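Local atomic coordinates of putative sarcosine dimethylglycine methyltransferase (Galdieria sulphuraria, PDB entry 2O57), a protein that probably transfers methyl groups from S-adenosylmethionine to sarcosine or dimethylglycine, though its function has not been established. Residues I45-Y50 against L284-M289; D67-S72 against R230-P235; S237-Y242 against G278-K283. All coordinates share one frame; numbering follows the deposited sequence.

Interaction 1: residues I45-Y50 against L284-M289; sequences IHVGLY and LTWGGM
The indole of Trp286 carries Val47 on one face and meets the tip of Leu49 at its edge. The fold is that of a class I, Rossmann-like methyltransferase: Trp286 belongs to strand 284-293, the antiparallel strand of the central sheet, and 45-50 is part of the loop ahead of helix 59-76. Val47 CB stands 3.5 Å from the centroid of the five-membered ring and only 10° off the ring normal, which defines a CH-pi contact. On that same face the carbonyl oxygen Val47 O stands above the rim of the six-membered ring, beside its CZ2-CH2 bond, 3.5 Å from Trp286 CH2, so Val47 spans from the five-membered ring to the far rim of the six-membered one. Leu49 CD2 comes up in the ring plane and stops 3.9 Å from Trp286 CZ3, its side chain crossing the indole's at about a right angle.

With CG anti to the backbone N (chi1 179°), the indole reaches out from the sheet toward this loop. Val47 also has one methyl anti to its N; that methyl, CG1, rests 3.6 Å from Trp286 CD2, while CG2 lies farther, 3.9 Å from Trp286 CD1.

The polar atoms at the contact have partners beyond the two segments. Val47 O accepts from Thr66 OG1 and Gly48 O from Ser237 OG, which ties the loop to helices 59-76 and 235-251. Both sides of the contact converge on one carboxylate just after strand 151-157: Trp286 NE1 bonds to Asp158 OD1, and Val47 N to Asp158 OD2.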
loop_
_atom_site.group_PDB
_atom_site.type_symbol
_atom_site.label_atom_id
_atom_site.label_comp_id
_atom_site.label_asym_id
_atom_site.label_seq_id
_atom_site.Cartn_x
_atom_site.Cartn_y
_atom_site.Cartn_z
ATOM N N ILE A 45 -12.032 0.966 16.159
ATOM C CA ILE A 45 -12.003 1.602 14.833
ATOM C C ILE A 45 -10.675 2.312 14.535
ATOM O O ILE A 45 -10.155 3.102 15.356
ATOM C CB ILE A 45 -13.165 2.657 14.739
ATOM C CG1 ILE A 45 -14.521 1.986 14.967
ATOM C CG2 ILE A 45 -13.124 3.496 13.391
ATOM C CD1 ILE A 45 -14.915 0.908 13.878
ATOM N N HIS A 46 -10.175 2.111 13.318
ATOM C CA HIS A 46 -9.031 2.856 12.819
ATOM C C HIS A 46 -9.374 3.273 11.392
ATOM O O HIS A 46 -10.451 2.905 10.891
ATOM C CB HIS A 46 -7.738 2.009 12.833
ATOM C CG HIS A 46 -7.447 1.397 14.172
ATOM N ND1 HIS A 46 -7.903 0.147 14.524
ATOM C CD2 HIS A 46 -6.818 1.894 15.264
ATOM C CE1 HIS A 46 -7.532 -0.124 15.766
ATOM N NE2 HIS A 46 -6.873 0.924 16.242
ATOM N N VAL A 47 -8.478 4.034 10.762
ATOM C CA VAL A 47 -8.753 4.543 9.409
ATOM C C VAL A 47 -9.100 3.374 8.495
ATOM O O VAL A 47 -8.391 2.408 8.471
ATOM C CB VAL A 47 -7.627 5.411 8.868
ATOM C CG1 VAL A 47 -7.945 5.916 7.458
ATOM C CG2 VAL A 47 -7.395 6.641 9.821
ATOM N N GLY A 48 -10.227 3.477 7.791
ATOM C CA GLY A 48 -10.786 2.387 7.024
ATOM C C GLY A 48 -10.361 2.350 5.560
ATOM O O GLY A 48 -9.868 3.342 5.018
ATOM N N LEU A 49 -10.579 1.194 4.941
ATOM C CA LEU A 49 -10.488 1.047 3.490
ATOM C C LEU A 49 -11.948 1.041 2.964
ATOM O O LEU A 49 -12.709 0.106 3.225
ATOM C CB LEU A 49 -9.715 -0.236 3.121
ATOM C CG LEU A 49 -8.222 -0.364 3.515
ATOM C CD1 LEU A 49 -7.727 -1.777 3.076
ATOM C CD2 LEU A 49 -7.403 0.788 2.866
ATOM N N TYR A 50 -12.342 2.116 2.275
ATOM C CA TYR A 50 -13.750 2.353 1.869
ATOM C C TYR A 50 -14.076 1.916 0.428
ATOM O O TYR A 50 -13.245 2.024 -0.471
ATOM C CB TYR A 50 -14.153 3.821 2.081
ATOM C CG TYR A 50 -14.213 4.132 3.561
ATOM C CD1 TYR A 50 -15.420 3.968 4.273
ATOM C CD2 TYR A 50 -13.072 4.557 4.251
ATOM C CE1 TYR A 50 -15.507 4.216 5.652
ATOM C CE2 TYR A 50 -13.133 4.790 5.663
ATOM C CZ TYR A 50 -14.349 4.633 6.345
ATOM O OH TYR A 50 -14.382 4.854 7.708
ATOM N N LEU A 284 -1.719 15.901 3.651
ATOM C CA LEU A 284 -1.839 14.855 4.668
ATOM C C LEU A 284 -2.196 13.535 4.024
ATOM O O LEU A 284 -2.847 13.495 2.973
ATOM C CB LEU A 284 -2.905 15.219 5.697
ATOM C CG LEU A 284 -2.743 16.577 6.396
ATOM C CD1 LEU A 284 -3.937 16.789 7.368
ATOM C CD2 LEU A 284 -1.452 16.637 7.174
ATOM N N THR A 285 -1.791 12.457 4.663
ATOM C CA THR A 285 -2.142 11.120 4.155
ATOM C C THR A 285 -2.319 10.106 5.281
ATOM O O THR A 285 -2.095 10.418 6.433
ATOM C CB THR A 285 -1.091 10.607 3.096
ATOM O OG1 THR A 285 -1.574 9.424 2.484
ATOM C CG2 THR A 285 0.300 10.332 3.709
ATOM N N TRP A 286 -2.758 8.906 4.939
ATOM C CA TRP A 286 -2.783 7.821 5.909
ATOM C C TRP A 286 -1.739 6.839 5.431
ATOM O O TRP A 286 -1.878 6.282 4.353
ATOM C CB TRP A 286 -4.172 7.170 5.999
ATOM C CG TRP A 286 -4.234 5.999 6.985
ATOM C CD1 TRP A 286 -3.887 6.024 8.324
ATOM C CD2 TRP A 286 -4.657 4.680 6.704
ATOM N NE1 TRP A 286 -4.039 4.782 8.865
ATOM C CE2 TRP A 286 -4.547 3.938 7.907
ATOM C CE3 TRP A 286 -5.146 4.042 5.551
ATOM C CZ2 TRP A 286 -4.894 2.581 7.994
ATOM C CZ3 TRP A 286 -5.507 2.686 5.641
ATOM C CH2 TRP A 286 -5.366 1.973 6.859
ATOM N N GLY A 287 -0.695 6.657 6.233
ATOM C CA GLY A 287 0.478 5.873 5.856
ATOM C C GLY A 287 0.428 4.483 6.432
ATOM O O GLY A 287 -0.172 4.263 7.474
ATOM N N GLY A 288 1.051 3.531 5.746
ATOM C CA GLY A 288 1.162 2.164 6.264
ATOM C C GLY A 288 2.577 1.699 5.946
ATOM O O GLY A 288 3.108 2.049 4.880
HETATM N N MSE A 289 3.196 0.932 6.844
HETATM C CA MSE A 289 4.552 0.439 6.604
HETATM C C MSE A 289 4.818 -0.908 7.258
HETATM O O MSE A 289 4.267 -1.210 8.297
HETATM C CB MSE A 289 5.601 1.409 7.136
HETATM C CG MSE A 289 5.263 2.877 6.905
HETATM SE SE MSE A 289 6.435 4.158 7.733
HETATM C CE MSE A 289 8.055 3.926 6.626
#

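Interaction 2: residues D67-S72 against R230-P235; sequences DEWLAS and RTFSRP
Trp69 meets two side chains of 230-235, one at its rim and one over its face. Its CZ2 atom points onto the middle of the Phe232 ring, 3.4 Å from Phe232 CG. The six-membered ring of Trp69 and the ring of Phe232 have centroids 4.8 Å apart and planes at 85°, which makes the pair a T-shaped stack with Trp69 giving the edge. Arg234 covers a face of the same indole. Its CZ lies 4.3 Å from the centroid of the six-membered ring and close to the ring normal, a cation-pi geometry, and NH2 comes within 3.3 Å of Trp69 CE2. Guanidinium and indole planes are turned 73° apart, so the guanidinium stands steeply on the indole face, with an edge turned to the ring.

Trp69 CG is anti to the backbone N (chi1 162°), which directs the indole to the strand. The Arg234 chain is extended from CG to NE, which carries its head across to the Trp69 indole. Trp69 NE1 donates to Glu73 OE2, one turn further along the helix, fixing the indole's rotation; Glu73 OE1 in turn forms a salt bridge with Arg230 NH1. Arg234 NH1 forms a salt bridge with Glu73 OE1 of the second subunit, whereas Arg234 NE is buried without a partner in the model.

Outward again, Thr231, Phe232 and Ser233 pair in an antiparallel ladder with a strand of the second subunit. The contacts thus join helix 59-76 to the end of strand 226-233 and, through Arg234, to the N-cap of the next helix, at the edge where this class I methyltransferase sheet continues through the dimer.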
loop_
_atom_site.group_PDB
_atom_site.type_symbol
_atom_site.label_atom_id
_atom_site.label_comp_id
_atom_site.label_asym_id
_atom_site.label_seq_id
_atom_site.Cartn_x
_atom_site.Cartn_y
_atom_site.Cartn_z
ATOM N N ASP A 67 -8.103 -3.957 8.881
ATOM C CA ASP A 67 -7.524 -4.997 9.747
ATOM C C ASP A 67 -7.151 -6.271 8.952
ATOM O O ASP A 67 -6.070 -6.831 9.137
ATOM C CB ASP A 67 -8.505 -5.384 10.863
ATOM C CG ASP A 67 -8.812 -4.242 11.766
ATOM O OD1 ASP A 67 -8.014 -3.273 11.788
ATOM O OD2 ASP A 67 -9.861 -4.312 12.452
ATOM N N GLU A 68 -8.042 -6.685 8.048
ATOM C CA GLU A 68 -7.790 -7.821 7.135
ATOM C C GLU A 68 -6.597 -7.532 6.237
ATOM O O GLU A 68 -5.755 -8.403 6.036
ATOM C CB GLU A 68 -9.010 -8.121 6.253
ATOM C CG GLU A 68 -10.219 -8.690 7.013
ATOM C CD GLU A 68 -10.051 -10.135 7.477
ATOM O OE1 GLU A 68 -9.088 -10.824 7.055
ATOM O OE2 GLU A 68 -10.921 -10.595 8.256
ATOM N N TRP A 69 -6.544 -6.320 5.674
ATOM C CA TRP A 69 -5.429 -5.930 4.773
ATOM C C TRP A 69 -4.097 -5.952 5.538
ATOM O O TRP A 69 -3.129 -6.567 5.091
ATOM C CB TRP A 69 -5.652 -4.527 4.132
ATOM C CG TRP A 69 -4.370 -3.919 3.583
ATOM C CD1 TRP A 69 -3.621 -4.388 2.524
ATOM C CD2 TRP A 69 -3.671 -2.761 4.088
ATOM N NE1 TRP A 69 -2.505 -3.593 2.353
ATOM C CE2 TRP A 69 -2.520 -2.585 3.283
ATOM C CE3 TRP A 69 -3.919 -1.855 5.134
ATOM C CZ2 TRP A 69 -1.614 -1.551 3.496
ATOM C CZ3 TRP A 69 -3.010 -0.816 5.359
ATOM C CH2 TRP A 69 -1.865 -0.670 4.531
ATOM N N LEU A 70 -4.039 -5.276 6.682
ATOM C CA LEU A 70 -2.774 -5.175 7.419
ATOM C C LEU A 70 -2.306 -6.554 7.884
ATOM O O LEU A 70 -1.131 -6.864 7.774
ATOM C CB LEU A 70 -2.842 -4.220 8.622
ATOM C CG LEU A 70 -1.468 -3.796 9.215
ATOM C CD1 LEU A 70 -0.674 -2.858 8.223
ATOM C CD2 LEU A 70 -1.728 -3.009 10.526
ATOM N N ALA A 71 -3.242 -7.371 8.356
ATOM C CA ALA A 71 -2.945 -8.720 8.808
ATOM C C ALA A 71 -2.456 -9.572 7.620
ATOM O O ALA A 71 -1.535 -10.349 7.755
ATOM C CB ALA A 71 -4.149 -9.334 9.463
ATOM N N SER A 72 -3.053 -9.370 6.446
ATOM C CA SER A 72 -2.616 -10.092 5.256
ATOM C C SER A 72 -1.183 -9.726 4.861
ATOM O O SER A 72 -0.405 -10.602 4.503
ATOM C CB SER A 72 -3.608 -9.866 4.101
ATOM O OG SER A 72 -3.191 -10.561 2.936
ATOM N N ARG A 230 8.065 -2.441 2.797
ATOM C CA ARG A 230 7.056 -1.857 1.917
ATOM C C ARG A 230 6.354 -0.683 2.601
ATOM O O ARG A 230 6.274 -0.638 3.843
ATOM C CB ARG A 230 6.043 -2.921 1.493
ATOM C CG ARG A 230 5.263 -3.584 2.651
ATOM C CD ARG A 230 4.464 -4.796 2.199
ATOM N NE ARG A 230 5.302 -6.007 2.186
ATOM C CZ ARG A 230 4.901 -7.223 2.557
ATOM N NH1 ARG A 230 3.645 -7.463 2.948
ATOM N NH2 ARG A 230 5.760 -8.231 2.526
ATOM N N THR A 231 5.819 0.236 1.791
ATOM C CA THR A 231 5.043 1.371 2.276
ATOM C C THR A 231 3.799 1.632 1.417
ATOM O O THR A 231 3.714 1.196 0.234
ATOM C CB THR A 231 5.890 2.664 2.396
ATOM O OG1 THR A 231 6.313 3.114 1.109
ATOM C CG2 THR A 231 7.131 2.448 3.254
ATOM N N PHE A 232 2.841 2.339 2.028
ATOM C CA PHE A 232 1.533 2.572 1.470
ATOM C C PHE A 232 1.145 3.986 1.875
ATOM O O PHE A 232 1.399 4.411 3.012
ATOM C CB PHE A 232 0.498 1.570 2.057
ATOM C CG PHE A 232 0.872 0.108 1.888
ATOM C CD1 PHE A 232 0.380 -0.639 0.814
ATOM C CD2 PHE A 232 1.702 -0.532 2.809
ATOM C CE1 PHE A 232 0.743 -2.001 0.652
ATOM C CE2 PHE A 232 2.078 -1.872 2.639
ATOM C CZ PHE A 232 1.596 -2.609 1.575
ATOM N N SER A 233 0.573 4.732 0.940
ATOM C CA SER A 233 0.053 6.072 1.247
ATOM C C SER A 233 -1.346 6.084 0.664
ATOM O O SER A 233 -1.524 5.830 -0.543
ATOM C CB SER A 233 0.949 7.160 0.633
ATOM O OG SER A 233 0.336 8.448 0.724
ATOM N N ARG A 234 -2.337 6.302 1.526
ATOM C CA ARG A 234 -3.723 6.279 1.090
ATOM C C ARG A 234 -4.395 7.577 1.509
ATOM O O ARG A 234 -5.157 7.564 2.492
ATOM C CB ARG A 234 -4.442 5.092 1.718
ATOM C CG ARG A 234 -3.855 3.724 1.281
ATOM C CD ARG A 234 -4.564 2.599 2.019
ATOM N NE ARG A 234 -3.954 1.282 1.815
ATOM C CZ ARG A 234 -4.362 0.425 0.887
ATOM N NH1 ARG A 234 -5.385 0.734 0.057
ATOM N NH2 ARG A 234 -3.766 -0.764 0.813
ATOM N N PRO A 235 -4.134 8.691 0.776
ATOM C CA PRO A 235 -4.858 9.932 1.141
ATOM C C PRO A 235 -6.368 9.816 0.865
ATOM O O PRO A 235 -7.167 10.482 1.537
ATOM C CB PRO A 235 -4.192 11.011 0.279
ATOM C CG PRO A 235 -3.610 10.246 -0.906
ATOM C CD PRO A 235 -3.193 8.903 -0.358
#

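Interaction 3: residues S237-Y242 against G278-K283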
loop_
_atom_site.group_PDB
_atom_site.type_symbol
_atom_site.label_atom_id
_atom_site.label_comp_id
_atom_site.label_asym_id
_atom_site.label_seq_id
_atom_site.Cartn_x
_atom_site.Cartn_y
_atom_site.Cartn_z
ATOM N N SER A 237 -8.262 7.120 1.691
ATOM C CA SER A 237 -8.757 6.588 2.950
ATOM C C SER A 237 -8.855 7.673 4.030
ATOM O O SER A 237 -9.845 7.718 4.769
ATOM C CB SER A 237 -7.899 5.404 3.443
ATOM O OG SER A 237 -8.286 4.197 2.763
ATOM N N LEU A 238 -7.822 8.510 4.142
ATOM C CA LEU A 238 -7.811 9.595 5.114
ATOM C C LEU A 238 -9.044 10.498 4.930
ATOM O O LEU A 238 -9.798 10.741 5.908
ATOM C CB LEU A 238 -6.540 10.419 4.976
ATOM C CG LEU A 238 -6.361 11.469 6.088
ATOM C CD1 LEU A 238 -5.602 10.865 7.207
ATOM C CD2 LEU A 238 -5.606 12.673 5.528
ATOM N N VAL A 239 -9.257 10.953 3.692
ATOM C CA VAL A 239 -10.415 11.809 3.331
ATOM C C VAL A 239 -11.747 11.105 3.579
ATOM O O VAL A 239 -12.632 11.675 4.249
ATOM C CB VAL A 239 -10.319 12.334 1.871
ATOM C CG1 VAL A 239 -11.655 13.007 1.419
ATOM C CG2 VAL A 239 -9.154 13.279 1.769
ATOM N N HIS A 240 -11.885 9.865 3.098
ATOM C CA HIS A 240 -13.160 9.169 3.248
ATOM C C HIS A 240 -13.447 8.914 4.720
ATOM O O HIS A 240 -14.580 9.090 5.160
ATOM C CB HIS A 240 -13.139 7.823 2.551
ATOM C CG HIS A 240 -13.032 7.927 1.063
ATOM N ND1 HIS A 240 -12.364 6.994 0.300
ATOM C CD2 HIS A 240 -13.510 8.854 0.201
ATOM C CE1 HIS A 240 -12.439 7.339 -0.975
ATOM N NE2 HIS A 240 -13.115 8.468 -1.062
ATOM N N HIS A 241 -12.434 8.443 5.436
ATOM C CA HIS A 241 -12.628 8.013 6.821
ATOM C C HIS A 241 -13.050 9.180 7.709
ATOM O O HIS A 241 -14.027 9.072 8.441
ATOM C CB HIS A 241 -11.346 7.439 7.385
ATOM C CG HIS A 241 -11.511 6.869 8.755
ATOM N ND1 HIS A 241 -12.292 5.754 9.008
ATOM C CD2 HIS A 241 -11.027 7.285 9.948
ATOM C CE1 HIS A 241 -12.236 5.482 10.302
ATOM N NE2 HIS A 241 -11.473 6.396 10.892
ATOM N N TYR A 242 -12.314 10.286 7.633
ATOM C CA TYR A 242 -12.656 11.430 8.455
ATOM C C TYR A 242 -13.957 12.121 8.046
ATOM O O TYR A 242 -14.696 12.561 8.930
ATOM C CB TYR A 242 -11.469 12.371 8.588
ATOM C CG TYR A 242 -10.410 11.741 9.457
ATOM C CD1 TYR A 242 -10.734 11.265 10.744
ATOM C CD2 TYR A 242 -9.117 11.571 9.004
ATOM C CE1 TYR A 242 -9.774 10.658 11.555
ATOM C CE2 TYR A 242 -8.135 10.957 9.828
ATOM C CZ TYR A 242 -8.469 10.521 11.071
ATOM O OH TYR A 242 -7.509 9.944 11.862
ATOM N N GLY A 278 -6.768 18.836 4.663
ATOM C CA GLY A 278 -5.356 18.508 4.431
ATOM C C GLY A 278 -5.159 17.340 3.455
ATOM O O GLY A 278 -4.240 17.356 2.638
ATOM N N GLY A 279 -6.043 16.350 3.544
ATOM C CA GLY A 279 -6.081 15.234 2.624
ATOM C C GLY A 279 -6.360 15.687 1.220
ATOM O O GLY A 279 -5.629 15.322 0.291
ATOM N N ARG A 280 -7.423 16.470 1.041
ATOM C CA ARG A 280 -7.800 16.970 -0.273
ATOM C C ARG A 280 -6.798 17.934 -0.845
ATOM O O ARG A 280 -6.754 18.075 -2.060
ATOM C CB ARG A 280 -9.158 17.661 -0.239
ATOM C CG ARG A 280 -10.249 16.725 0.073
ATOM C CD ARG A 280 -11.547 17.354 -0.329
ATOM N NE ARG A 280 -12.417 16.260 -0.673
ATOM C CZ ARG A 280 -13.520 15.952 -0.014
ATOM N NH1 ARG A 280 -14.239 14.899 -0.399
ATOM N NH2 ARG A 280 -13.911 16.708 1.007
ATOM N N ALA A 281 -6.026 18.608 0.015
ATOM C CA ALA A 281 -5.008 19.579 -0.418
ATOM C C ALA A 281 -3.673 18.932 -0.741
ATOM O O ALA A 281 -2.741 19.606 -1.131
ATOM C CB ALA A 281 -4.820 20.709 0.659
ATOM N N GLY A 282 -3.589 17.616 -0.588
ATOM C CA GLY A 282 -2.334 16.885 -0.809
ATOM C C GLY A 282 -1.275 17.153 0.242
ATOM O O GLY A 282 -0.092 16.921 -0.009
ATOM N N LYS A 283 -1.675 17.611 1.432
ATOM C CA LYS A 283 -0.727 17.827 2.530
ATOM C C LYS A 283 -0.627 16.638 3.503
ATOM O O LYS A 283 0.393 16.447 4.122
ATOM C CB LYS A 283 -1.081 19.067 3.353
ATOM C CG LYS A 283 -1.156 20.368 2.519
ATOM C CD LYS A 283 -1.208 21.550 3.451
ATOM C CE LYS A 283 -1.129 22.850 2.681
ATOM N NZ LYS A 283 -2.457 23.530 2.817
#
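Two helices pack here within the helical insertion that separates the last two strands of the methyltransferase sheet, 226-233 and 284-293. Helix 235-251 offers Leu238 and Val239; helix 262-280 answers with its last turn, where Gly279 presents bare backbone. The two chains therefore come close: the CA atoms of Val239 and Gly279 are 5.6 Å apart. Val239 CG2 settles on the Gly279-Arg280 backbone, 3.7 Å from the carbonyl carbon Gly279 C, and also lies near Arg280 CG. Leu238 CD2 reaches Gly279 CA at 3.9 Å.

The valine's other methyl turns to the guanidinium. CG1, anti to the backbone N (chi1 169°), lies over a face of the Arg280 guanidinium, 3.7 Å from its NH1. The arginine chain is extended from CG to NE and crosses the valine side chain at about a right angle, so that it passes across Val239, CG near the CG2 methyl and the guanidinium over CG1, at the exposed margin of the contact. The contact across the segments is one of packing alone. Ile297 of the second subunit packs against Arg280 as well as His240.

Just beyond, the helix stops. Gly282 turns to a positive phi of 70°, Lys283 N returns to Gly278 O at 2.8 Å, and Gly282 N bonds more loosely to Gly279 O at 3.2 Å. The chain then enters strand 284-293. The close approach at Gly279 lies three residues before Gly282, which ends the helix in the C-capping arrangement known as the Schellman motif.

Overall arrangement
Interaction 1 is the hub: its centre lies about 8 Å from that of interaction 2 and about 10 Å from that of interaction 3, while the last two are about 16 Å apart and merely adjoin in sequence. Interactions 1 and 2 lie on neighbouring strands of one sheet, joined by Trp286 O to Arg234 N at 2.9 Å and by Thr285 OG1 to Ser233 OG at 2.8 Å, both probable hydrogen bonds. Toward interaction 3, Tyr50 OH probably bonds to His241 ND1 at 2.6 Å. All three touch the second subunit. The glycine-rich pattern following strand 85-89 is consistent with a cofactor site, but none of the three contacts contains it.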